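Local atomic coordinates of putative lipase/esterase (Lactobacillus plantarum WCFS1, PDB entry 3BXP), a protein that is probably a carboxylesterase or lipase of the alpha/beta-hydrolase superfamily, hydrolysing carboxylic ester bonds in substrates that are not yet identified. Residues Gln3-Thr8 and Ser102-Asp107; Met38-Gly43 and Pro56-Met61; Gln74-Val77 and Ser81-Pro84; Val129-Glu134 and Gly146-Ile151; Lys212-Met217 and Val222-His227. All blocks are in the same frame, centred on the assembly; numbering follows the deposited sequence. Where two conformers were deposited one is given.

In the fold
Contacts 1, 2, 4 and 5 all reach the same eight-stranded sheet, while contact 3 lies in the loop between strand 67-72 and helix 85-99. Contacts 2 and 5 are buried. Each packs a helix on a strand of its own beta-alpha-beta unit, mainly through apolar side chains. Contact 5 adds a backbone hydrogen bond and lies at the last strand, where a second subunit joins. Contact 1 sits at the other end of the sheet, on the surface, and is polar, with a water between the side chains. Contact 3 is buried but is a loop folded on itself. Contact 4 is partly buried and light, and it touches contact 5 through Ile151 and Tyr213. Contacts 1 and 5 have centres about 31 Å apart.

Contact 1: residues Gln3-Thr8 and Ser102-Asp107; sequences QVEQRT and SAHHVD. With PGR (R-1,2-propanediol), chain L.
Gln3 and Glu5 meet the ring of His104 in a small polar contact at the protein surface. The first two lie on strand 2-9, an outermost strand of the sheet. His104 ends the short helix 101-104, just ahead of strand 106-107. Gln3 is extended beyond CG, and its OE1 comes to 3.6 Å from His104 CE1, at the ring edge and near the ring plane. The amide and imidazole planes are nearly perpendicular, 82° apart. Glu5 has CG anti to the backbone N (chi1 177°), and with the rest of its chain extended this carries the carboxylate over to the ring. Its OE1 stops 4.0 Å from His104 NE2, and no direct hydrogen bond joins the two segments. A water lies between them instead. It sits in the imidazole plane at the ring edge, hydrogen-bonded to His104 NE2 at 2.9 Å. Its modelled approach to Glu5 OE1 is too short to be taken at face value. Within the strand, Arg7 NH1 makes a long salt bridge of 3.6 Å to Glu5 OE2. Glu5 OE1 is also hydrogen-bonded to Trp22 NE1, and the Trp22 ring stacks with His104. The carboxylate thus has a guanidinium and an indole N-H around it, which would probably favour its charged form. Trp22, and tentatively the water, bridge carboxylate and imidazole.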
# COMPACT_ATOMS: atom_id res chain seq x y z
N GLN B 3 17.73 20.11 -21.99
CA GLN B 3 17.24 20.59 -23.29
C GLN B 3 15.81 20.15 -23.41
O GLN B 3 15.50 19.00 -23.16
CB GLN B 3 18.04 20.02 -24.47
CG GLN B 3 19.54 20.37 -24.57
CD GLN B 3 20.18 19.63 -25.74
OE1 GLN B 3 19.48 19.25 -26.69
NE2 GLN B 3 21.48 19.38 -25.66
N VAL B 4 14.93 21.05 -23.82
CA VAL B 4 13.54 20.68 -24.07
C VAL B 4 13.37 20.42 -25.59
O VAL B 4 13.78 21.25 -26.39
CB VAL B 4 12.55 21.79 -23.59
CG1 VAL B 4 11.08 21.34 -23.82
CG2 VAL B 4 12.81 22.13 -22.12
N GLU B 5 12.75 19.30 -25.99
CA GLU B 5 12.49 18.99 -27.42
C GLU B 5 11.01 18.66 -27.57
O GLU B 5 10.52 17.73 -27.01
CB GLU B 5 13.31 17.78 -27.85
CG GLU B 5 13.05 17.36 -29.28
CD GLU B 5 14.02 16.34 -29.80
OE1 GLU B 5 14.88 15.80 -29.05
OE2 GLU B 5 13.94 16.08 -31.00
N GLN B 6 10.31 19.43 -28.39
CA GLN B 6 8.91 19.16 -28.71
C GLN B 6 8.88 18.44 -30.05
O GLN B 6 9.61 18.81 -30.97
CB GLN B 6 8.14 20.48 -28.92
CG GLN B 6 8.35 21.56 -27.93
CD GLN B 6 7.68 21.28 -26.67
OE1 GLN B 6 6.92 20.31 -26.55
NE2 GLN B 6 7.93 22.12 -25.68
N ARG B 7 8.07 17.39 -30.17
CA ARG B 7 7.90 16.71 -31.44
C ARG B 7 6.49 16.20 -31.60
O ARG B 7 5.81 15.90 -30.62
CB ARG B 7 8.79 15.46 -31.59
CG ARG B 7 10.31 15.65 -31.53
CD ARG B 7 10.96 16.13 -32.85
NE ARG B 7 10.73 15.26 -33.99
CZ ARG B 7 11.58 14.34 -34.44
NH1 ARG B 7 12.74 14.15 -33.81
NH2 ARG B 7 11.28 13.60 -35.50
N THR B 8 6.10 16.04 -32.87
CA THR B 8 4.88 15.36 -33.23
C THR B 8 5.32 14.10 -33.95
O THR B 8 6.01 14.16 -35.01
CB THR B 8 3.96 16.21 -34.18
OG1 THR B 8 3.62 17.44 -33.54
CG2 THR B 8 2.64 15.50 -34.58
N SER B 102 21.90 7.47 -28.12
CA SER B 102 23.29 7.96 -28.25
C SER B 102 23.37 9.49 -28.24
O SER B 102 24.30 10.07 -27.66
CB SER B 102 23.98 7.39 -29.48
OG SER B 102 24.30 6.04 -29.21
N ALA B 103 22.39 10.12 -28.86
CA ALA B 103 22.35 11.60 -28.97
C ALA B 103 22.17 12.26 -27.62
O ALA B 103 22.72 13.33 -27.38
CB ALA B 103 21.19 12.05 -29.92
N HIS B 104 21.38 11.65 -26.74
CA HIS B 104 21.09 12.29 -25.43
C HIS B 104 21.46 11.46 -24.23
O HIS B 104 21.17 11.84 -23.11
CB HIS B 104 19.63 12.69 -25.34
CG HIS B 104 19.27 13.72 -26.34
ND1 HIS B 104 19.77 15.00 -26.25
CD2 HIS B 104 18.57 13.65 -27.50
CE1 HIS B 104 19.36 15.69 -27.30
NE2 HIS B 104 18.64 14.89 -28.08
N HIS B 105 22.06 10.30 -24.50
CA HIS B 105 22.69 9.43 -23.48
C HIS B 105 21.64 8.86 -22.57
O HIS B 105 21.49 9.25 -21.45
CB HIS B 105 23.73 10.24 -22.72
CG HIS B 105 24.64 11.03 -23.61
ND1 HIS B 105 25.43 10.45 -24.58
CD2 HIS B 105 24.87 12.36 -23.68
CE1 HIS B 105 26.11 11.40 -25.21
NE2 HIS B 105 25.79 12.57 -24.67
N VAL B 106 20.86 7.95 -23.13
CA VAL B 106 19.75 7.34 -22.46
C VAL B 106 20.06 5.86 -22.18
O VAL B 106 20.48 5.12 -23.07
CB VAL B 106 18.50 7.36 -23.33
CG1 VAL B 106 17.28 6.79 -22.52
CG2 VAL B 106 18.23 8.77 -23.95
N ASP B 107 19.88 5.44 -20.93
CA ASP B 107 20.08 4.02 -20.59
C ASP B 107 18.79 3.30 -20.94
O ASP B 107 17.79 3.39 -20.22
CB ASP B 107 20.39 3.82 -19.10
CG ASP B 107 20.73 2.39 -18.73
OD1 ASP B 107 20.49 1.43 -19.53
OD2 ASP B 107 21.28 2.24 -17.60
C1 PGR L . 22.61 3.59 -24.89
C2 PGR L . 23.63 3.85 -25.98
C3 PGR L . 25.03 3.70 -25.39
O1 PGR L . 22.88 4.64 -23.99
O2 PGR L . 23.31 2.94 -27.02
O HOH W 1 16.78 14.91 -30.28

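Contact 2: residues Met38-Gly43 and Pro56-Met61; sequences MIICPG and PIATRM. With PGO (S-1,2-propanediol), chain J.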
# COMPACT_ATOMS: atom_id res chain seq x y z
N MSE B 38 12.15 8.31 -17.72
CA MSE B 38 10.75 8.08 -17.35
C MSE B 38 9.86 8.67 -18.41
O MSE B 38 9.90 9.86 -18.66
CB MSE B 38 10.39 8.72 -16.01
CG MSE B 38 9.03 8.36 -15.59
SE MSE B 38 8.67 8.99 -13.77
CE MSE B 38 10.00 7.91 -12.81
N ILE B 39 8.98 7.84 -18.93
CA ILE B 39 7.91 8.27 -19.85
C ILE B 39 6.59 8.42 -19.11
O ILE B 39 6.08 7.45 -18.53
CB ILE B 39 7.67 7.23 -20.97
CG1 ILE B 39 8.93 6.94 -21.79
CG2 ILE B 39 6.49 7.70 -21.90
CD1 ILE B 39 8.73 5.69 -22.75
N ILE B 40 6.07 9.63 -19.14
CA ILE B 40 4.89 10.02 -18.31
C ILE B 40 3.65 10.08 -19.20
O ILE B 40 3.62 10.84 -20.22
CB ILE B 40 5.12 11.37 -17.58
CG1 ILE B 40 6.24 11.30 -16.54
CG2 ILE B 40 3.80 11.83 -16.92
CD1 ILE B 40 6.73 12.68 -16.08
N CYS B 41 2.67 9.21 -18.89
CA CYS B 41 1.38 9.23 -19.51
C CYS B 41 0.46 10.00 -18.55
O CYS B 41 0.16 9.50 -17.49
CB CYS B 41 0.86 7.81 -19.79
SG CYS B 41 1.81 7.00 -21.07
N PRO B 42 0.07 11.24 -18.89
CA PRO B 42 -0.69 12.11 -17.98
C PRO B 42 -2.10 11.62 -17.63
O PRO B 42 -2.68 10.73 -18.34
CB PRO B 42 -0.78 13.44 -18.74
CG PRO B 42 0.25 13.36 -19.81
CD PRO B 42 0.39 11.92 -20.17
N GLY B 43 -2.70 12.20 -16.61
CA GLY B 43 -4.15 11.98 -16.41
C GLY B 43 -5.03 12.75 -17.37
O GLY B 43 -4.56 13.22 -18.39
N PRO B 56 5.12 19.06 -11.99
CA PRO B 56 5.95 18.93 -10.77
C PRO B 56 6.62 17.57 -10.59
O PRO B 56 7.76 17.49 -10.17
CB PRO B 56 4.95 19.16 -9.65
CG PRO B 56 3.85 19.87 -10.21
CD PRO B 56 3.76 19.56 -11.67
N ILE B 57 5.89 16.51 -10.89
CA ILE B 57 6.45 15.15 -10.85
C ILE B 57 7.67 15.02 -11.79
O ILE B 57 8.69 14.47 -11.39
CB ILE B 57 5.34 14.12 -11.25
CG1 ILE B 57 4.26 14.04 -10.14
CG2 ILE B 57 5.95 12.74 -11.58
CD1 ILE B 57 3.01 13.23 -10.52
N ALA B 58 7.55 15.52 -13.04
CA ALA B 58 8.63 15.50 -14.03
C ALA B 58 9.84 16.17 -13.46
O ALA B 58 10.93 15.64 -13.50
CB ALA B 58 8.20 16.19 -15.32
N THR B 59 9.60 17.32 -12.88
CA THR B 59 10.69 18.15 -12.28
C THR B 59 11.41 17.37 -11.18
O THR B 59 12.64 17.30 -11.14
CB THR B 59 10.10 19.49 -11.74
OG1 THR B 59 9.51 20.21 -12.83
CG2 THR B 59 11.17 20.37 -11.04
N ARG B 60 10.63 16.79 -10.29
CA ARG B 60 11.16 16.03 -9.14
C ARG B 60 11.96 14.82 -9.64
O ARG B 60 13.06 14.54 -9.15
CB ARG B 60 10.01 15.58 -8.23
CG ARG B 60 10.40 14.80 -6.97
CD ARG B 60 11.37 15.56 -6.11
NE ARG B 60 12.06 14.77 -5.08
CZ ARG B 60 13.29 14.26 -5.21
NH1 ARG B 60 13.94 14.37 -6.35
NH2 ARG B 60 13.86 13.61 -4.19
N MSE B 61 11.42 14.12 -10.63
CA MSE B 61 12.05 12.87 -11.11
C MSE B 61 13.37 13.22 -11.77
O MSE B 61 14.39 12.57 -11.51
CB MSE B 61 11.15 12.10 -12.07
CG MSE B 61 10.02 11.35 -11.35
SE MSE B 61 10.21 10.47 -9.61
CE MSE B 61 10.17 12.01 -8.43
C1 PGO J . 8.28 20.16 -16.13
C2 PGO J . 9.79 20.34 -16.33
C3 PGO J . 10.49 19.02 -16.61
O1 PGO J . 7.91 19.13 -17.04
O2 PGO J . 10.42 20.90 -15.18
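Met38 opens the contact from strand 35-41 by laying its selenium against Met61 of helix 54-63. Both residues are selenomethionines. The Met38 chain runs out straight from the strand, with CG anti to the backbone N (chi1 -174°), and bends only at its last torsion. Its SE then rests 3.6 Å from Met61 CG, and its CE lies 3.7 Å from the same atom. Met61 starts toward the strand, but its bent chain leads the end away. Pro260 and Leu264 of helix 258-269 also pack on this side chain. Ile39, next along, packs on Leu71 and Leu113 of the neighbouring strands. Ile40 returns to the helix. Its CD1 reaches Ala58 CB at 3.9 Å, so a methyl end meets the small side chain of the helix. Ala58 CB also lies 3.4 Å from O1 of an S-1,2-propanediol, probably from the crystallisation liquor, whose O2 is hydrogen-bonded to Thr59 OG1 at 2.6 Å. Cys41 packs on Leu71 and Tyr73. At Pro42 and Gly43 the strand has ended. The loop is tied by Gly43 N to Glu54 OE2 and by Pro42 O to Tyr73 OH. In related enzymes the loop after this strand often contributes to the oxyanion hole, and the same may hold here. The helix-on-strand packing belongs to the beta-alpha-beta unit of strand 35-41, helix 54-63 and strand 67-72, a building block of the alpha/beta-hydrolase fold.

Contact 3: residues Gln74-Val77 and Ser81-Pro84; sequences QLIV and SVYP
Val82 packs against the backbone of Gln74 and the side chain of Ile76 where the loop between strand 67-72 and helix 85-99 folds back on itself. This is the tight part. Val82 CG1 lies 3.6 Å from Gln74 O, and CG2 of the same valine is 3.7 Å from that oxygen. Val82 CG2 also meets Ile76 CG2 at 3.8 Å, two methyls in contact. Val82 CG1 also sits over the centre of the ring of its neighbour Tyr83. Gln74 closes the other side. Its CG is anti to the backbone N (chi1 -170°) and comes to 3.4 Å from Ser81 O. A bend at the next torsion (chi2 62°) turns the amide back toward its own chain. There Gln74 NE2 donates to Leu75 O at 3.1 Å, almost straight at 171° and on a lone pair. The looser side holds the outer end of the Ile76 chain, which leads away, and Ser81, which also points away from the other segment. Ser81 OG is hydrogen-bonded to Gln173 O, and its N to a sulfonate oxygen of a buffer molecule, probably from the crystallisation liquor. Tyr83 OH is hydrogen-bonded to His121 ND1. No hydrogen bond joins the two segments. Gln74 O and Ser81 O are buried with no partner in the model. The two arms meet by van der Waals contact, much of it carbon on carbonyl oxygen, probably at some polar cost.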
# COMPACT_ATOMS: atom_id res chain seq x y z
N GLN B 74 -3.47 9.16 -27.39
CA GLN B 74 -4.78 9.34 -28.00
C GLN B 74 -5.90 9.58 -27.00
O GLN B 74 -6.10 8.79 -26.06
CB GLN B 74 -5.10 8.07 -28.79
CG GLN B 74 -6.27 8.15 -29.65
CD GLN B 74 -6.12 9.18 -30.72
OE1 GLN B 74 -5.18 9.12 -31.51
NE2 GLN B 74 -7.03 10.15 -30.76
N LEU B 75 -6.73 10.57 -27.30
CA LEU B 75 -7.91 10.86 -26.48
C LEU B 75 -9.16 10.57 -27.31
O LEU B 75 -9.09 10.23 -28.51
CB LEU B 75 -7.94 12.35 -26.12
CG LEU B 75 -6.74 12.87 -25.36
CD1 LEU B 75 -6.84 14.38 -25.20
CD2 LEU B 75 -6.65 12.08 -24.03
N ILE B 76 -10.31 10.72 -26.66
CA ILE B 76 -11.59 10.37 -27.32
C ILE B 76 -12.08 11.57 -28.15
O ILE B 76 -13.08 11.49 -28.80
CB ILE B 76 -12.71 9.87 -26.34
CG1 ILE B 76 -13.14 10.94 -25.34
CG2 ILE B 76 -12.31 8.64 -25.56
CD1 ILE B 76 -14.49 10.59 -24.70
N VAL B 77 -11.36 12.68 -28.09
CA VAL B 77 -11.75 13.92 -28.79
C VAL B 77 -12.08 13.66 -30.24
O VAL B 77 -11.42 12.85 -30.90
CB VAL B 77 -10.65 15.01 -28.69
CG1 VAL B 77 -10.34 15.29 -27.20
CG2 VAL B 77 -9.41 14.58 -29.47
N SER B 81 -11.71 6.62 -30.48
CA SER B 81 -11.39 5.76 -29.35
C SER B 81 -9.91 5.87 -29.03
O SER B 81 -9.09 6.30 -29.85
CB SER B 81 -11.76 4.32 -29.62
OG SER B 81 -13.12 4.21 -30.00
N VAL B 82 -9.61 5.45 -27.82
CA VAL B 82 -8.27 5.55 -27.29
C VAL B 82 -7.42 4.38 -27.78
O VAL B 82 -6.25 4.53 -28.02
CB VAL B 82 -8.30 5.54 -25.72
CG1 VAL B 82 -6.90 5.43 -25.12
CG2 VAL B 82 -9.03 6.78 -25.22
N TYR B 83 -8.01 3.21 -27.86
CA TYR B 83 -7.27 2.03 -28.19
C TYR B 83 -7.73 1.53 -29.57
O TYR B 83 -8.86 1.84 -29.95
CB TYR B 83 -7.51 0.96 -27.10
CG TYR B 83 -7.01 1.32 -25.71
CD1 TYR B 83 -5.65 1.32 -25.44
CD2 TYR B 83 -7.86 1.67 -24.66
CE1 TYR B 83 -5.12 1.62 -24.19
CE2 TYR B 83 -7.34 2.02 -23.38
CZ TYR B 83 -5.98 1.98 -23.16
OH TYR B 83 -5.48 2.30 -21.95
N PRO B 84 -6.89 0.74 -30.29
CA PRO B 84 -5.61 0.30 -29.74
C PRO B 84 -4.53 1.36 -29.82
O PRO B 84 -3.39 1.15 -29.42
CB PRO B 84 -5.25 -0.88 -30.63
CG PRO B 84 -5.78 -0.50 -31.94
CD PRO B 84 -7.09 0.24 -31.66

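Contact 4: residues Val129-Glu134 and Gly146-Ile151; sequences VATQPE and GQHAAI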
# COMPACT_ATOMS: atom_id res chain seq x y z
N VAL B 129 0.05 -6.21 -22.07
CA VAL B 129 0.16 -6.47 -23.50
C VAL B 129 1.59 -6.59 -24.05
O VAL B 129 1.89 -7.50 -24.82
CB VAL B 129 -0.58 -5.36 -24.29
CG1 VAL B 129 -0.34 -5.49 -25.79
CG2 VAL B 129 -2.05 -5.42 -23.97
N ALA B 130 2.45 -5.64 -23.66
CA ALA B 130 3.80 -5.50 -24.23
C ALA B 130 4.74 -6.62 -23.75
O ALA B 130 5.84 -6.72 -24.27
CB ALA B 130 4.46 -4.10 -23.93
N THR B 131 4.29 -7.41 -22.76
CA THR B 131 5.12 -8.41 -22.10
C THR B 131 4.59 -9.82 -22.39
O THR B 131 5.09 -10.83 -21.86
CB THR B 131 5.20 -8.18 -20.53
OG1 THR B 131 3.88 -8.16 -20.01
CG2 THR B 131 5.96 -6.90 -20.13
N GLN B 132 3.59 -9.89 -23.26
CA GLN B 132 3.06 -11.19 -23.78
C GLN B 132 3.16 -11.27 -25.31
O GLN B 132 2.53 -10.50 -26.03
CB GLN B 132 1.59 -11.35 -23.42
CG GLN B 132 1.36 -11.45 -21.98
CD GLN B 132 -0.10 -11.51 -21.61
OE1 GLN B 132 -0.82 -12.36 -22.11
NE2 GLN B 132 -0.53 -10.63 -20.71
N PRO B 133 3.97 -12.22 -25.82
CA PRO B 133 4.25 -12.24 -27.26
C PRO B 133 2.98 -12.25 -28.11
O PRO B 133 2.91 -11.63 -29.16
CB PRO B 133 5.03 -13.55 -27.45
CG PRO B 133 5.63 -13.82 -26.07
CD PRO B 133 4.65 -13.30 -25.08
N GLU B 134 1.98 -12.97 -27.64
CA GLU B 134 0.77 -13.16 -28.43
C GLU B 134 0.07 -11.81 -28.53
O GLU B 134 -0.41 -11.44 -29.60
CB GLU B 134 -0.16 -14.19 -27.79
N GLY B 146 12.59 -1.55 -28.25
CA GLY B 146 12.81 -1.06 -26.91
C GLY B 146 11.77 -1.67 -26.00
O GLY B 146 10.70 -2.09 -26.46
N GLN B 147 12.11 -1.77 -24.73
CA GLN B 147 11.16 -2.24 -23.72
C GLN B 147 11.40 -1.57 -22.38
O GLN B 147 12.47 -1.19 -22.04
CB GLN B 147 11.14 -3.75 -23.59
CG GLN B 147 12.50 -4.40 -23.38
CD GLN B 147 12.42 -5.92 -23.47
OE1 GLN B 147 12.11 -6.49 -24.52
NE2 GLN B 147 12.66 -6.59 -22.34
N HIS B 148 10.32 -1.42 -21.65
CA HIS B 148 10.38 -0.86 -20.32
C HIS B 148 10.79 -1.92 -19.32
O HIS B 148 10.68 -3.13 -19.55
CB HIS B 148 9.05 -0.20 -19.97
CG HIS B 148 7.93 -1.15 -19.80
ND1 HIS B 148 7.35 -1.83 -20.85
CD2 HIS B 148 7.24 -1.52 -18.68
CE1 HIS B 148 6.40 -2.62 -20.37
NE2 HIS B 148 6.30 -2.43 -19.06
N ALA B 149 11.35 -1.42 -18.24
CA ALA B 149 11.90 -2.24 -17.16
C ALA B 149 10.96 -2.29 -15.96
O ALA B 149 11.06 -3.18 -15.12
CB ALA B 149 13.18 -1.59 -16.75
N ALA B 150 10.12 -1.27 -15.86
CA ALA B 150 9.21 -1.08 -14.68
C ALA B 150 8.19 -0.01 -14.96
O ALA B 150 8.32 0.77 -15.90
CB ALA B 150 9.99 -0.69 -13.42
N ILE B 151 7.21 0.07 -14.08
CA ILE B 151 6.15 1.08 -14.20
C ILE B 151 5.89 1.68 -12.83
O ILE B 151 6.20 1.08 -11.79
CB ILE B 151 4.78 0.51 -14.84
CG1 ILE B 151 3.97 -0.38 -13.87
CG2 ILE B 151 5.07 -0.20 -16.17
CD1 ILE B 151 2.57 -0.80 -14.40
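Ala130 and Thr131 touch the ring of His148 beside the sheet of an alpha/beta-hydrolase fold. The first two lie in the turn that leaves helix 118-129. His148 lies just before strand 150-154, which runs between strands 110-116 and 194-199. The direct contacts are light van der Waals touches, methyl carbons near a ring carbon. Ala130 CB is 4.3 Å from His148 CE1, at the ring edge and near its plane. Thr131 CG2 comes to 4.3 Å from the same carbon, but obliquely. The histidine has CG between the backbone N and the carbonyl carbon (chi1 69°), which lets the ring tip lean to the turn. The hydrogen bonds lie around this meeting point. His148 NE2 pairs with Asn127 OD1, so the helix end also fixes the rotation of the imidazole. Thr131 OG1 bonds back to Asn127 O and Gly128 O, leaving its methyl on the side of the histidine. The backbone of Val129 to Gln132 forms a type I turn, closed by a weak bond of 3.3 Å from Gln132 N to Val129 O. The Tyr126 ring meets that of His148 with the planes about 55° apart. In the plane of the imidazole, at its edge, Ala150 O lies 3.8 Å from His148 CD2.

Contact 5: residues Lys212-Met217 and Val222-His227; sequences KYVQAM and VATAYH
Met217, a selenomethionine, starts toward Thr224 and bends back to Val222. Its CB lies 3.2 Å from Thr224 OG1. Its CG stays near that hydroxyl and also covers one face of the Tyr213 ring, toward the rim. The SE reaches Val222 CG1 at 4.0 Å. The bends at chi2 (-74°) and chi3 (-91°) then bring CE against Val222 CG1; the modelled 3.3 Å is tighter than usual for two carbons, and its exact value is doubtful. CE also stays near the Thr224 hydroxyl, 3.8 Å from OG1. The backbone closes the same end: Val222 N donates to Met217 O at 2.9 Å. These residues join helix 208-219 to strand 224-229, the last helix and strand of a beta-alpha-beta unit that begins with strand 194-199, within the alpha/beta-hydrolase sheet. The two segment axes run roughly antiparallel, at 151°, and 9.3 Å apart. Thr224 OG1 donates to Val222 O at 2.8 Å, from above the carbonyl plane. One turn earlier in the helix, Val214 CG2 makes a CH-pi contact over a face of the Tyr226 ring, 3.9 Å from its centroid. Tyr226 OH is hydrogen-bonded to Ser210. His227 pairs with His227 of the second subunit, and the sheet continues into that chain.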
# COMPACT_ATOMS: atom_id res chain seq x y z
N LYS B 212 -7.30 -3.65 -7.49
CA LYS B 212 -7.47 -4.69 -8.52
C LYS B 212 -6.13 -5.00 -9.22
O LYS B 212 -5.75 -6.17 -9.38
CB LYS B 212 -8.52 -4.27 -9.56
CG LYS B 212 -9.92 -4.36 -9.10
CD LYS B 212 -10.88 -3.60 -10.03
CE LYS B 212 -12.34 -3.97 -9.85
NZ LYS B 212 -12.73 -5.16 -10.73
N TYR B 213 -5.38 -3.98 -9.63
CA TYR B 213 -4.10 -4.22 -10.32
C TYR B 213 -3.09 -4.89 -9.34
O TYR B 213 -2.37 -5.83 -9.66
CB TYR B 213 -3.53 -2.89 -10.84
CG TYR B 213 -2.41 -3.11 -11.80
CD1 TYR B 213 -2.62 -3.75 -12.99
CD2 TYR B 213 -1.11 -2.70 -11.50
CE1 TYR B 213 -1.58 -3.99 -13.90
CE2 TYR B 213 -0.07 -2.94 -12.39
CZ TYR B 213 -0.30 -3.58 -13.58
OH TYR B 213 0.76 -3.81 -14.46
N VAL B 214 -3.02 -4.36 -8.12
CA VAL B 214 -2.10 -4.92 -7.12
C VAL B 214 -2.44 -6.37 -6.79
O VAL B 214 -1.56 -7.22 -6.68
CB VAL B 214 -1.99 -4.02 -5.88
CG1 VAL B 214 -1.07 -4.63 -4.79
CG2 VAL B 214 -1.47 -2.60 -6.32
N GLN B 215 -3.73 -6.67 -6.64
CA GLN B 215 -4.11 -8.05 -6.37
C GLN B 215 -3.52 -8.97 -7.41
O GLN B 215 -2.93 -9.99 -7.11
CB GLN B 215 -5.63 -8.17 -6.35
CG GLN B 215 -6.18 -9.59 -6.32
CD GLN B 215 -6.28 -10.25 -7.69
OE1 GLN B 215 -6.66 -9.61 -8.68
NE2 GLN B 215 -5.94 -11.52 -7.76
N ALA B 216 -3.66 -8.56 -8.66
CA ALA B 216 -3.30 -9.45 -9.80
C ALA B 216 -1.79 -9.60 -9.88
O ALA B 216 -1.28 -10.67 -10.18
CB ALA B 216 -3.84 -8.85 -11.14
N MSE B 217 -1.08 -8.50 -9.62
CA MSE B 217 0.35 -8.56 -9.64
C MSE B 217 0.88 -9.47 -8.56
O MSE B 217 1.82 -10.27 -8.82
CB MSE B 217 0.96 -7.16 -9.42
CG MSE B 217 0.77 -6.26 -10.58
SE MSE B 217 1.86 -6.61 -12.14
CE MSE B 217 3.32 -5.47 -11.68
N VAL B 222 4.62 -10.86 -9.14
CA VAL B 222 5.43 -9.84 -9.77
C VAL B 222 5.86 -8.87 -8.71
O VAL B 222 5.04 -8.50 -7.87
CB VAL B 222 4.69 -9.13 -10.91
CG1 VAL B 222 5.51 -7.96 -11.44
CG2 VAL B 222 4.32 -10.12 -11.99
N ALA B 223 7.12 -8.44 -8.76
CA ALA B 223 7.61 -7.43 -7.82
C ALA B 223 6.72 -6.18 -7.84
O ALA B 223 6.55 -5.51 -8.87
CB ALA B 223 9.02 -7.03 -8.10
N THR B 224 6.21 -5.83 -6.68
CA THR B 224 5.20 -4.78 -6.60
C THR B 224 5.30 -4.08 -5.23
O THR B 224 5.46 -4.74 -4.20
CB THR B 224 3.76 -5.34 -6.74
OG1 THR B 224 3.63 -6.08 -7.95
CG2 THR B 224 2.68 -4.23 -6.74
N ALA B 225 5.24 -2.74 -5.24
CA ALA B 225 4.96 -1.96 -4.02
C ALA B 225 3.64 -1.23 -4.21
O ALA B 225 3.28 -0.84 -5.33
CB ALA B 225 6.08 -0.93 -3.72
N TYR B 226 2.94 -1.01 -3.10
CA TYR B 226 1.66 -0.33 -3.12
C TYR B 226 1.48 0.50 -1.86
O TYR B 226 1.66 -0.01 -0.72
CB TYR B 226 0.54 -1.37 -3.18
CG TYR B 226 -0.89 -0.84 -3.16
CD1 TYR B 226 -1.26 0.22 -3.94
CD2 TYR B 226 -1.89 -1.48 -2.43
CE1 TYR B 226 -2.57 0.68 -3.97
CE2 TYR B 226 -3.21 -1.04 -2.48
CZ TYR B 226 -3.54 0.03 -3.25
OH TYR B 226 -4.84 0.47 -3.31
N HIS B 227 1.22 1.77 -2.10
CA HIS B 227 1.01 2.74 -1.03
C HIS B 227 -0.28 3.43 -1.18
O HIS B 227 -0.43 4.28 -2.06
CB HIS B 227 2.17 3.74 -0.98
CG HIS B 227 3.48 3.10 -0.71
ND1 HIS B 227 3.92 2.81 0.56
CD2 HIS B 227 4.43 2.64 -1.55
CE1 HIS B 227 5.11 2.22 0.49
NE2 HIS B 227 5.44 2.09 -0.78